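Local coordinates for flavohemoprotein (Vibrio cholerae O1 biovar El Tor, PDB 4EH1) that probably detoxifies nitric oxide by converting it with O2 and NAD(P)H to nitrate, the part described here being its FAD- and NAD(P)H-binding reductase domain, at residues P198-G202 with L223-R229; S71-E75 with S86-H90; G29-Y34 with A62-Y68. The contacts are given in a common frame with arbitrary orientation. Numbering follows the deposited sequence.

Contact 1 of 3, residues P198-G202 with L223-R229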
loop_
_atom_site.group_PDB
_atom_site.type_symbol
_atom_site.label_atom_id
_atom_site.label_comp_id
_atom_site.label_asym_id
_atom_site.label_seq_id
_atom_site.Cartn_x
_atom_site.Cartn_y
_atom_site.Cartn_z
ATOM N N PRO A 198 35.057 -6.109 1.065
ATOM C CA PRO A 198 36.026 -6.064 2.169
ATOM C C PRO A 198 36.123 -7.425 2.830
ATOM O O PRO A 198 35.706 -7.612 3.969
ATOM C CB PRO A 198 35.411 -5.040 3.125
ATOM C CG PRO A 198 33.927 -5.200 2.905
ATOM C CD PRO A 198 33.741 -5.566 1.449
ATOM N N ILE A 199 36.679 -8.370 2.086
ATOM C CA ILE A 199 36.803 -9.752 2.514
ATOM C C ILE A 199 37.567 -9.859 3.848
ATOM O O ILE A 199 37.142 -10.556 4.772
ATOM C CB ILE A 199 37.540 -10.567 1.414
ATOM C CG1 ILE A 199 36.750 -10.532 0.093
ATOM C CG2 ILE A 199 37.835 -12.007 1.884
ATOM C CD1 ILE A 199 35.315 -11.093 0.218
ATOM N N GLU A 200 38.693 -9.163 3.952
ATOM C CA GLU A 200 39.561 -9.326 5.127
ATOM C C GLU A 200 39.007 -8.648 6.383
ATOM O O GLU A 200 39.122 -9.185 7.474
ATOM C CB GLU A 200 40.982 -8.831 4.842
ATOM C CG GLU A 200 41.706 -9.592 3.731
ATOM C CD GLU A 200 42.063 -11.037 4.104
ATOM O OE1 GLU A 200 42.490 -11.276 5.261
ATOM O OE2 GLU A 200 41.924 -11.930 3.232
ATOM N N ASP A 201 38.390 -7.479 6.231
ATOM C CA ASP A 201 37.999 -6.714 7.399
ATOM C C ASP A 201 36.499 -6.577 7.601
ATOM O O ASP A 201 36.062 -6.210 8.682
ATOM C CB ASP A 201 38.621 -5.319 7.338
ATOM C CG ASP A 201 40.130 -5.358 7.398
ATOM O OD1 ASP A 201 40.677 -6.073 8.261
ATOM O OD2 ASP A 201 40.780 -4.680 6.574
ATOM N N GLY A 202 35.708 -6.827 6.565
ATOM C CA GLY A 202 34.288 -6.530 6.648
ATOM C C GLY A 202 33.446 -7.388 7.580
ATOM O O GLY A 202 33.785 -8.535 7.873
ATOM N N LEU A 223 35.990 -17.478 -0.255
ATOM C CA LEU A 223 36.696 -16.227 -0.556
ATOM C C LEU A 223 37.648 -15.833 0.579
ATOM O O LEU A 223 38.558 -15.016 0.396
ATOM C CB LEU A 223 35.703 -15.083 -0.815
ATOM C CG LEU A 223 35.103 -15.019 -2.222
ATOM C CD1 LEU A 223 33.966 -14.009 -2.301
ATOM C CD2 LEU A 223 36.186 -14.671 -3.228
ATOM N N GLY A 224 37.437 -16.418 1.752
ATOM C CA GLY A 224 38.343 -16.210 2.854
ATOM C C GLY A 224 37.770 -15.407 4.017
ATOM O O GLY A 224 38.512 -15.029 4.916
ATOM N N VAL A 225 36.458 -15.178 4.024
ATOM C CA VAL A 225 35.838 -14.480 5.132
ATOM C C VAL A 225 35.801 -15.348 6.379
ATOM O O VAL A 225 35.319 -16.476 6.336
ATOM C CB VAL A 225 34.410 -14.014 4.802
ATOM C CG1 VAL A 225 33.784 -13.257 6.014
ATOM C CG2 VAL A 225 34.418 -13.121 3.576
ATOM N N ASP A 226 36.307 -14.822 7.493
ATOM C CA ASP A 226 36.272 -15.569 8.747
ATOM C C ASP A 226 34.845 -15.733 9.229
ATOM O O ASP A 226 34.028 -14.823 9.118
ATOM C CB ASP A 226 37.102 -14.918 9.853
ATOM C CG ASP A 226 37.273 -15.842 11.051
ATOM O OD1 ASP A 226 38.094 -16.776 10.968
ATOM O OD2 ASP A 226 36.575 -15.665 12.067
ATOM N N LYS A 227 34.557 -16.906 9.775
ATOM C CA LYS A 227 33.208 -17.245 10.154
ATOM C C LYS A 227 32.701 -16.274 11.201
ATOM O O LYS A 227 31.511 -15.976 11.233
ATOM C CB LYS A 227 33.125 -18.703 10.669
ATOM C CG LYS A 227 33.858 -18.944 12.004
ATOM C CD LYS A 227 33.846 -20.413 12.368
ATOM C CE LYS A 227 34.455 -20.665 13.743
ATOM N NZ LYS A 227 33.497 -20.392 14.856
ATOM N N ALA A 228 33.604 -15.782 12.053
ATOM C CA ALA A 228 33.229 -14.827 13.097
ATOM C C ALA A 228 32.708 -13.490 12.544
ATOM O O ALA A 228 32.136 -12.707 13.288
ATOM C CB ALA A 228 34.397 -14.581 14.055
ATOM N N ARG A 229 32.898 -13.241 11.245
ATOM C CA ARG A 229 32.436 -12.003 10.621
ATOM C C ARG A 229 31.229 -12.236 9.710
ATOM O O ARG A 229 30.844 -11.368 8.919
ATOM C CB ARG A 229 33.585 -11.291 9.874
ATOM C CG ARG A 229 34.671 -10.736 10.826
ATOM C CD ARG A 229 35.776 -9.914 10.117
ATOM N NE ARG A 229 36.715 -10.758 9.371
ATOM C CZ ARG A 229 36.748 -10.895 8.045
ATOM N NH1 ARG A 229 35.901 -10.229 7.260
ATOM N NH2 ARG A 229 37.654 -11.699 7.494
#
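A single arginine side chain gathers the carbonyl oxygens of a neighbouring turn, with no acidic group of either segment among its acceptors. Arg-229 NH1 donates to Ile-199 O and to Gly-202 O, both at 2.8 Å, and Arg-229 NH2 adds a second bond to Ile-199 O at 3.0 Å. These two oxygens lie near the guanidinium plane, while Glu-200 O sits over one face, too poorly angled to bond. The carbonyls belong to a single helix-like turn, closed by Gly-202 N donating to Pro-198 O at 2.7 Å. The apolar half of the contact belongs to Ile-199: its CD1 meets Leu-223 CD1 at 4.1 Å, and its CG2 lies 4.0 Å from Val-225 CG2. Between those partners the chain leaves helix 210-223 through Gly-224, whose positive phi completes a Schellman motif. Further on, Asp-226 OD2 accepts from Ala-228 N at 3.0 Å, an Asx turn, and Arg-229 N donates to Asp-226 O at 2.9 Å; the Arg-229 backbone also pairs with Phe-204. The principle is that a polar side chain can tie together two loops entering adjacent parallel strands, here 203-208 and 230-234, in a beta-alpha-beta crossover of the NAD-binding alpha-beta-alpha sandwich.

Contact 2 of 3, residues S71-E75 with S86-H90. With FAD (flavin-adenine dinucleotide), chain C.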
loop_
_atom_site.group_PDB
_atom_site.type_symbol
_atom_site.label_atom_id
_atom_site.label_comp_id
_atom_site.label_asym_id
_atom_site.label_seq_id
_atom_site.Cartn_x
_atom_site.Cartn_y
_atom_site.Cartn_z
ATOM N N SER A 71 7.261 -5.566 7.233
ATOM C CA SER A 71 7.037 -5.768 5.801
ATOM C C SER A 71 6.827 -7.253 5.544
ATOM O O SER A 71 7.717 -8.087 5.798
ATOM C CB SER A 71 8.231 -5.267 4.989
ATOM O OG SER A 71 8.580 -3.935 5.376
ATOM N N VAL A 72 5.658 -7.555 4.994
ATOM C CA VAL A 72 5.091 -8.877 5.047
ATOM C C VAL A 72 4.888 -9.459 3.643
ATOM O O VAL A 72 4.187 -8.891 2.803
ATOM C CB VAL A 72 3.732 -8.812 5.782
ATOM C CG1 VAL A 72 3.020 -10.139 5.671
ATOM C CG2 VAL A 72 3.926 -8.326 7.269
ATOM N N LYS A 73 5.530 -10.587 3.386
ATOM C CA LYS A 73 5.357 -11.243 2.103
ATOM C C LYS A 73 4.138 -12.181 2.108
ATOM O O LYS A 73 4.033 -13.053 2.958
ATOM C CB LYS A 73 6.593 -12.028 1.722
ATOM C CG LYS A 73 6.424 -12.592 0.292
ATOM C CD LYS A 73 7.481 -13.591 -0.120
ATOM C CE LYS A 73 6.943 -14.410 -1.319
ATOM N NZ LYS A 73 7.925 -15.330 -1.923
ATOM N N ARG A 74 3.224 -11.955 1.177
ATOM C CA ARG A 74 2.125 -12.873 0.874
ATOM C C ARG A 74 2.745 -14.244 0.559
ATOM O O ARG A 74 3.316 -14.423 -0.514
ATOM C CB ARG A 74 1.388 -12.341 -0.367
ATOM C CG ARG A 74 -0.095 -12.629 -0.459
ATOM C CD ARG A 74 -0.872 -11.444 -1.078
ATOM N NE ARG A 74 -0.720 -11.303 -2.523
ATOM C CZ ARG A 74 -0.244 -10.219 -3.140
ATOM N NH1 ARG A 74 0.137 -9.139 -2.452
ATOM N NH2 ARG A 74 -0.156 -10.208 -4.460
ATOM N N GLU A 75 2.683 -15.197 1.487
ATOM C CA GLU A 75 3.362 -16.480 1.242
ATOM C C GLU A 75 2.482 -17.505 0.531
ATOM O O GLU A 75 1.268 -17.505 0.678
ATOM C CB GLU A 75 4.009 -17.073 2.506
ATOM C CG GLU A 75 4.955 -18.261 2.181
ATOM C CD GLU A 75 5.869 -18.685 3.333
ATOM O OE1 GLU A 75 6.565 -17.808 3.905
ATOM O OE2 GLU A 75 5.903 -19.901 3.655
ATOM N N SER A 86 -0.019 -14.318 6.679
ATOM C CA SER A 86 0.405 -13.334 5.667
ATOM C C SER A 86 -0.788 -12.906 4.797
ATOM O O SER A 86 -0.944 -11.724 4.491
ATOM C CB SER A 86 1.602 -13.811 4.816
ATOM O OG SER A 86 1.352 -15.014 4.109
ATOM N N HIS A 87 -1.664 -13.850 4.456
ATOM C CA HIS A 87 -2.799 -13.493 3.609
ATOM C C HIS A 87 -3.809 -12.716 4.429
ATOM O O HIS A 87 -4.473 -11.827 3.927
ATOM C CB HIS A 87 -3.424 -14.725 2.926
ATOM C CG HIS A 87 -2.616 -15.208 1.761
ATOM N ND1 HIS A 87 -3.023 -15.049 0.449
ATOM C CD2 HIS A 87 -1.384 -15.766 1.704
ATOM C CE1 HIS A 87 -2.092 -15.522 -0.361
ATOM N NE2 HIS A 87 -1.089 -15.967 0.375
ATOM N N TYR A 88 -3.908 -13.052 5.703
ATOM C CA TYR A 88 -4.863 -12.367 6.533
ATOM C C TYR A 88 -4.533 -10.881 6.653
ATOM O O TYR A 88 -5.413 -10.051 6.543
ATOM C CB TYR A 88 -4.906 -12.979 7.911
ATOM C CG TYR A 88 -5.937 -12.319 8.780
ATOM C CD1 TYR A 88 -7.291 -12.561 8.578
ATOM C CD2 TYR A 88 -5.561 -11.444 9.786
ATOM C CE1 TYR A 88 -8.247 -11.967 9.362
ATOM C CE2 TYR A 88 -6.521 -10.832 10.598
ATOM C CZ TYR A 88 -7.861 -11.108 10.373
ATOM O OH TYR A 88 -8.818 -10.524 11.165
ATOM N N LEU A 89 -3.262 -10.590 6.896
ATOM C CA LEU A 89 -2.739 -9.237 6.998
ATOM C C LEU A 89 -2.947 -8.445 5.711
ATOM O O LEU A 89 -3.505 -7.339 5.759
ATOM C CB LEU A 89 -1.251 -9.265 7.343
ATOM C CG LEU A 89 -0.961 -9.739 8.762
ATOM C CD1 LEU A 89 0.530 -9.807 9.001
ATOM C CD2 LEU A 89 -1.664 -8.835 9.798
ATOM N N HIS A 90 -2.465 -9.002 4.589
ATOM C CA HIS A 90 -2.663 -8.412 3.266
ATOM C C HIS A 90 -4.154 -8.169 2.957
ATOM O O HIS A 90 -4.542 -7.069 2.592
ATOM C CB HIS A 90 -2.049 -9.302 2.155
ATOM C CG HIS A 90 -0.578 -9.108 1.960
ATOM N ND1 HIS A 90 -0.045 -8.571 0.805
ATOM C CD2 HIS A 90 0.481 -9.366 2.774
ATOM C CE1 HIS A 90 1.270 -8.502 0.912
ATOM N NE2 HIS A 90 1.618 -8.981 2.095
HETATM P PA FAD C . 1.650 -20.502 7.081
HETATM O O1A FAD C . 2.329 -20.685 8.329
HETATM O O2A FAD C . 0.242 -20.657 6.955
HETATM O O5B FAD C . 2.269 -21.507 6.083
HETATM C C5B FAD C . 3.623 -21.871 6.171
HETATM C C4B FAD C . 4.097 -22.733 5.015
HETATM O O4B FAD C . 3.594 -24.051 5.111
HETATM C C3B FAD C . 3.592 -22.161 3.725
HETATM O O3B FAD C . 4.565 -22.386 2.737
HETATM C C2B FAD C . 2.389 -22.986 3.418
HETATM O O2B FAD C . 2.266 -23.041 2.031
HETATM C C1B FAD C . 2.703 -24.309 4.053
HETATM N N9A FAD C . 1.476 -24.891 4.582
HETATM C C8A FAD C . 0.569 -24.286 5.318
HETATM N N7A FAD C . -0.442 -25.104 5.611
HETATM C C5A FAD C . -0.180 -26.258 5.042
HETATM C C6A FAD C . -0.853 -27.545 4.958
HETATM N N6A FAD C . -2.029 -27.760 5.564
HETATM N N1A FAD C . -0.246 -28.479 4.249
HETATM C C2A FAD C . 0.909 -28.273 3.659
HETATM N N3A FAD C . 1.572 -27.136 3.690
HETATM C C4A FAD C . 1.081 -26.107 4.352
HETATM N N1 FAD C . 8.035 -12.925 7.061
HETATM C C2 FAD C . 7.880 -11.743 6.468
HETATM O O2 FAD C . 7.052 -11.643 5.599
HETATM N N3 FAD C . 8.572 -10.664 6.790
HETATM C C4 FAD C . 9.469 -10.668 7.728
HETATM O O4 FAD C . 10.059 -9.649 7.975
HETATM C C4X FAD C . 9.717 -11.936 8.424
HETATM N N5 FAD C . 10.616 -12.039 9.373
HETATM C C5X FAD C . 10.831 -13.191 9.979
HETATM C C6 FAD C . 11.777 -13.241 10.953
HETATM C C7 FAD C . 12.031 -14.412 11.597
HETATM C C7M FAD C . 13.065 -14.474 12.656
HETATM C C8 FAD C . 11.277 -15.610 11.258
HETATM C C8M FAD C . 11.573 -16.861 11.992
HETATM C C9 FAD C . 10.320 -15.567 10.283
HETATM C C9A FAD C . 10.076 -14.392 9.623
HETATM N N10 FAD C . 9.114 -14.321 8.629
HETATM C C10 FAD C . 8.926 -13.094 8.014
HETATM C "C1'" FAD C . 8.317 -15.491 8.281
HETATM C "C2'" FAD C . 6.921 -15.359 8.889
HETATM O "O2'" FAD C . 6.924 -15.344 10.300
HETATM C "C3'" FAD C . 5.933 -16.454 8.547
HETATM O "O3'" FAD C . 6.471 -17.725 8.786
HETATM C "C4'" FAD C . 5.321 -16.351 7.162
HETATM O "O4'" FAD C . 4.728 -15.081 7.029
HETATM C "C5'" FAD C . 4.307 -17.445 6.847
HETATM O "O5'" FAD C . 3.190 -17.457 7.685
HETATM P P FAD C . 1.759 -17.746 7.202
HETATM O O1P FAD C . 0.961 -17.873 8.377
HETATM O O2P FAD C . 1.411 -16.766 6.246
HETATM O O3P FAD C . 1.941 -19.102 6.483
#
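In this FAD-binding beta-barrel domain of the ferredoxin reductase type, strand 68-73 and the start of helix 84-92 pack together and both bind the cofactor, the flavin at the strand and the pyrophosphate at the helix. Ser-71 O accepts from FAD N3 and Lys-73 N donates to FAD O2, both at 2.9 Å, so strand backbone reads the flavin edge. On the helix, Ser-86 comes first: its N and OG donate to FAD O2P at 2.9 and 2.8 Å, and the same OG accepts from Glu-75 N at 2.9 Å, so one hydroxyl joins the phosphate to the backbone just after the strand. Glu-75 OE2 in turn accepts from the ribose hydroxyl FAD O3B at 3.0 Å. His-87 NE2 donates to Glu-75 O at 2.8 Å, while Arg-74 CG lies over its ring in a CH-pi contact. Two residues on, Leu-89 CD1 packs on Val-72 CG2 at 4.1 Å, and Tyr-57 and Phe-21 touch both residues. The aliphatic part of Arg-74 also spans to His-90, with CB over that ring; Arg-74 packs besides on Arg-74 of the second subunit. His-90 closes the series, its NE2 donating almost linearly to Val-72 O at 2.7 Å.

Contact 3 of 3, residues G29-Y34 with A62-Y68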
loop_
_atom_site.group_PDB
_atom_site.type_symbol
_atom_site.label_atom_id
_atom_site.label_comp_id
_atom_site.label_asym_id
_atom_site.label_seq_id
_atom_site.Cartn_x
_atom_site.Cartn_y
_atom_site.Cartn_z
ATOM N N GLY A 29 2.018 6.814 23.514
ATOM C CA GLY A 29 3.255 6.678 24.265
ATOM C C GLY A 29 4.310 5.820 23.577
ATOM O O GLY A 29 4.100 5.324 22.483
ATOM N N ALA A 30 5.450 5.651 24.238
ATOM C CA ALA A 30 6.597 5.008 23.633
ATOM C C ALA A 30 6.356 3.529 23.341
ATOM O O ALA A 30 5.502 2.865 23.957
ATOM C CB ALA A 30 7.820 5.182 24.509
ATOM N N VAL A 31 7.097 3.032 22.359
ATOM C CA VAL A 31 7.161 1.611 22.115
ATOM C C VAL A 31 8.565 1.215 22.467
ATOM O O VAL A 31 9.447 2.072 22.521
ATOM C CB VAL A 31 6.796 1.274 20.666
ATOM C CG1 VAL A 31 5.476 1.894 20.348
ATOM C CG2 VAL A 31 7.841 1.784 19.676
ATOM N N LEU A 32 8.788 -0.065 22.725
ATOM C CA LEU A 32 10.111 -0.509 23.138
ATOM C C LEU A 32 11.184 -0.269 22.053
ATOM O O LEU A 32 10.928 -0.426 20.850
ATOM C CB LEU A 32 10.066 -1.990 23.560
ATOM C CG LEU A 32 9.239 -2.291 24.820
ATOM C CD1 LEU A 32 9.104 -3.781 25.026
ATOM C CD2 LEU A 32 9.856 -1.658 26.064
ATOM N N ASP A 33 12.376 0.125 22.496
ATOM C CA ASP A 33 13.557 0.240 21.638
ATOM C C ASP A 33 13.934 -1.154 21.084
ATOM O O ASP A 33 13.498 -2.181 21.601
ATOM C CB ASP A 33 14.706 0.842 22.478
ATOM C CG ASP A 33 15.959 1.230 21.651
ATOM O OD1 ASP A 33 15.877 1.461 20.411
ATOM O OD2 ASP A 33 17.044 1.333 22.286
ATOM N N TYR A 34 14.728 -1.197 20.029
ATOM C CA TYR A 34 15.251 -2.464 19.554
ATOM C C TYR A 34 16.530 -2.234 18.769
ATOM O O TYR A 34 16.862 -1.095 18.428
ATOM C CB TYR A 34 14.219 -3.176 18.654
ATOM C CG TYR A 34 13.822 -2.388 17.428
ATOM C CD1 TYR A 34 14.494 -2.556 16.214
ATOM C CD2 TYR A 34 12.781 -1.460 17.487
ATOM C CE1 TYR A 34 14.123 -1.830 15.088
ATOM C CE2 TYR A 34 12.403 -0.749 16.388
ATOM C CZ TYR A 34 13.071 -0.938 15.183
ATOM O OH TYR A 34 12.718 -0.190 14.093
ATOM N N ALA A 62 14.394 1.984 11.154
ATOM C CA ALA A 62 15.163 2.309 12.364
ATOM C C ALA A 62 14.263 2.530 13.602
ATOM O O ALA A 62 13.137 3.005 13.490
ATOM C CB ALA A 62 16.009 3.561 12.128
ATOM N N SER A 63 14.770 2.203 14.781
ATOM C CA SER A 63 14.021 2.427 16.016
ATOM C C SER A 63 13.883 3.939 16.303
ATOM O O SER A 63 14.836 4.704 16.142
ATOM C CB SER A 63 14.733 1.734 17.161
ATOM O OG SER A 63 13.962 1.811 18.341
ATOM N N ASN A 64 12.691 4.382 16.679
ATOM C CA ASN A 64 12.494 5.803 16.994
ATOM C C ASN A 64 11.566 6.035 18.181
ATOM O O ASN A 64 11.162 7.152 18.441
ATOM C CB ASN A 64 11.973 6.569 15.784
ATOM C CG ASN A 64 10.577 6.126 15.357
ATOM O OD1 ASN A 64 9.854 5.404 16.073
ATOM N ND2 ASN A 64 10.184 6.572 14.179
ATOM N N GLY A 65 11.180 4.958 18.852
ATOM C CA GLY A 65 10.389 5.070 20.063
ATOM C C GLY A 65 8.919 5.393 19.882
ATOM O O GLY A 65 8.214 5.566 20.866
ATOM N N ARG A 66 8.433 5.446 18.646
ATOM C CA ARG A 66 7.065 5.913 18.426
ATOM C C ARG A 66 6.230 4.935 17.634
ATOM O O ARG A 66 5.066 4.700 17.938
ATOM C CB ARG A 66 7.073 7.283 17.730
ATOM C CG ARG A 66 7.759 8.371 18.541
ATOM C CD ARG A 66 6.850 8.854 19.658
ATOM N NE ARG A 66 5.687 9.582 19.146
ATOM C CZ ARG A 66 4.567 9.783 19.835
ATOM N NH1 ARG A 66 4.452 9.300 21.069
ATOM N NH2 ARG A 66 3.562 10.459 19.287
ATOM N N GLU A 67 6.815 4.362 16.601
ATOM C CA GLU A 67 6.058 3.419 15.786
ATOM C C GLU A 67 6.946 2.342 15.198
ATOM O O GLU A 67 8.164 2.489 15.143
ATOM C CB GLU A 67 5.359 4.149 14.657
ATOM C CG GLU A 67 6.334 4.732 13.693
ATOM C CD GLU A 67 5.710 5.726 12.748
ATOM O OE1 GLU A 67 4.675 6.322 13.114
ATOM O OE2 GLU A 67 6.267 5.907 11.641
ATOM N N TYR A 68 6.320 1.251 14.765
ATOM C CA TYR A 68 7.038 0.157 14.148
ATOM C C TYR A 68 6.613 0.017 12.685
ATOM O O TYR A 68 5.447 0.207 12.344
ATOM C CB TYR A 68 6.718 -1.151 14.876
ATOM C CG TYR A 68 7.251 -1.286 16.296
ATOM C CD1 TYR A 68 8.524 -0.834 16.642
ATOM C CD2 TYR A 68 6.484 -1.889 17.276
ATOM C CE1 TYR A 68 9.017 -0.977 17.945
ATOM C CE2 TYR A 68 6.949 -2.028 18.584
ATOM C CZ TYR A 68 8.220 -1.590 18.909
ATOM O OH TYR A 68 8.670 -1.732 20.195
HETATM O O HOH W 1 3.615 6.351 19.558
HETATM O O HOH W 2 11.454 1.746 19.028
#
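Two connecting loops of the FAD-binding beta-barrel domain meet here, at its end away from the pyrophosphate of the cofactor, and illustrate how irregular segments interlock through backbone, side chains and water together. Asn-64 shapes the second loop: its OD1 accepts from Arg-66 N at 2.9 Å, an Asx turn, and from Glu-67 N at 3.3 Å. Gly-65, with positive phi, sits within this turn and presents its carbonyl to 29-34, where Val-31 N donates to Gly-65 O at 3.1 Å and Ala-30 CA makes a CA-H...O contact with that oxygen at 3.3 Å. Two further bonds follow along 29-34: Tyr-68 OH donates to Leu-32 O at 2.7 Å, and Ser-63 OG to Asp-33 OD1 at 2.8 Å. One water bridges Gly-29 O and Arg-66 O; another links Leu-32 O, Ser-63 OG and Gly-65 N. Alongside the polar links, Val-31 CG2 rests over the face of the Tyr-68 ring, 3.8 Å from its centroid, and Ser-63 CB lies over the Tyr-34 ring, 3.7 Å from its centroid. Tyr-34 OH is held by His-61 O. Around the pair, Tyr-34 and Tyr-68 both pack on Pro-104 of strand 98-105, Val-31 touches Pro-25 at the end of strand 18-25, and Ala-62 faces helix 126-138 of the NAD-binding half.

Contacts 2 and 3 belong to the FAD-binding domain and contact 1 to the NAD-binding domain, so the three sample both halves of the reductase. Strand 68-73 connects contacts 2 and 3: Tyr-68 ends contact 3, and Ser-71 begins the flavin-binding segment of contact 2, although the contact centres are about 22 Å apart. Only contact 2 touches FAD; the side chain of Tyr-34 in contact 3 is about 11 Å from the bound FAD. Contact 1 lies about 35 Å, centre to centre, from contact 2, on the opposite side of the chain's centre, and about 33 Å, also centre to centre, from contact 3. Near contact 2 the domains meet: the side chain of Lys-73 comes within about 4 Å of that of Val-124, a probable NADP(+)-binding residue.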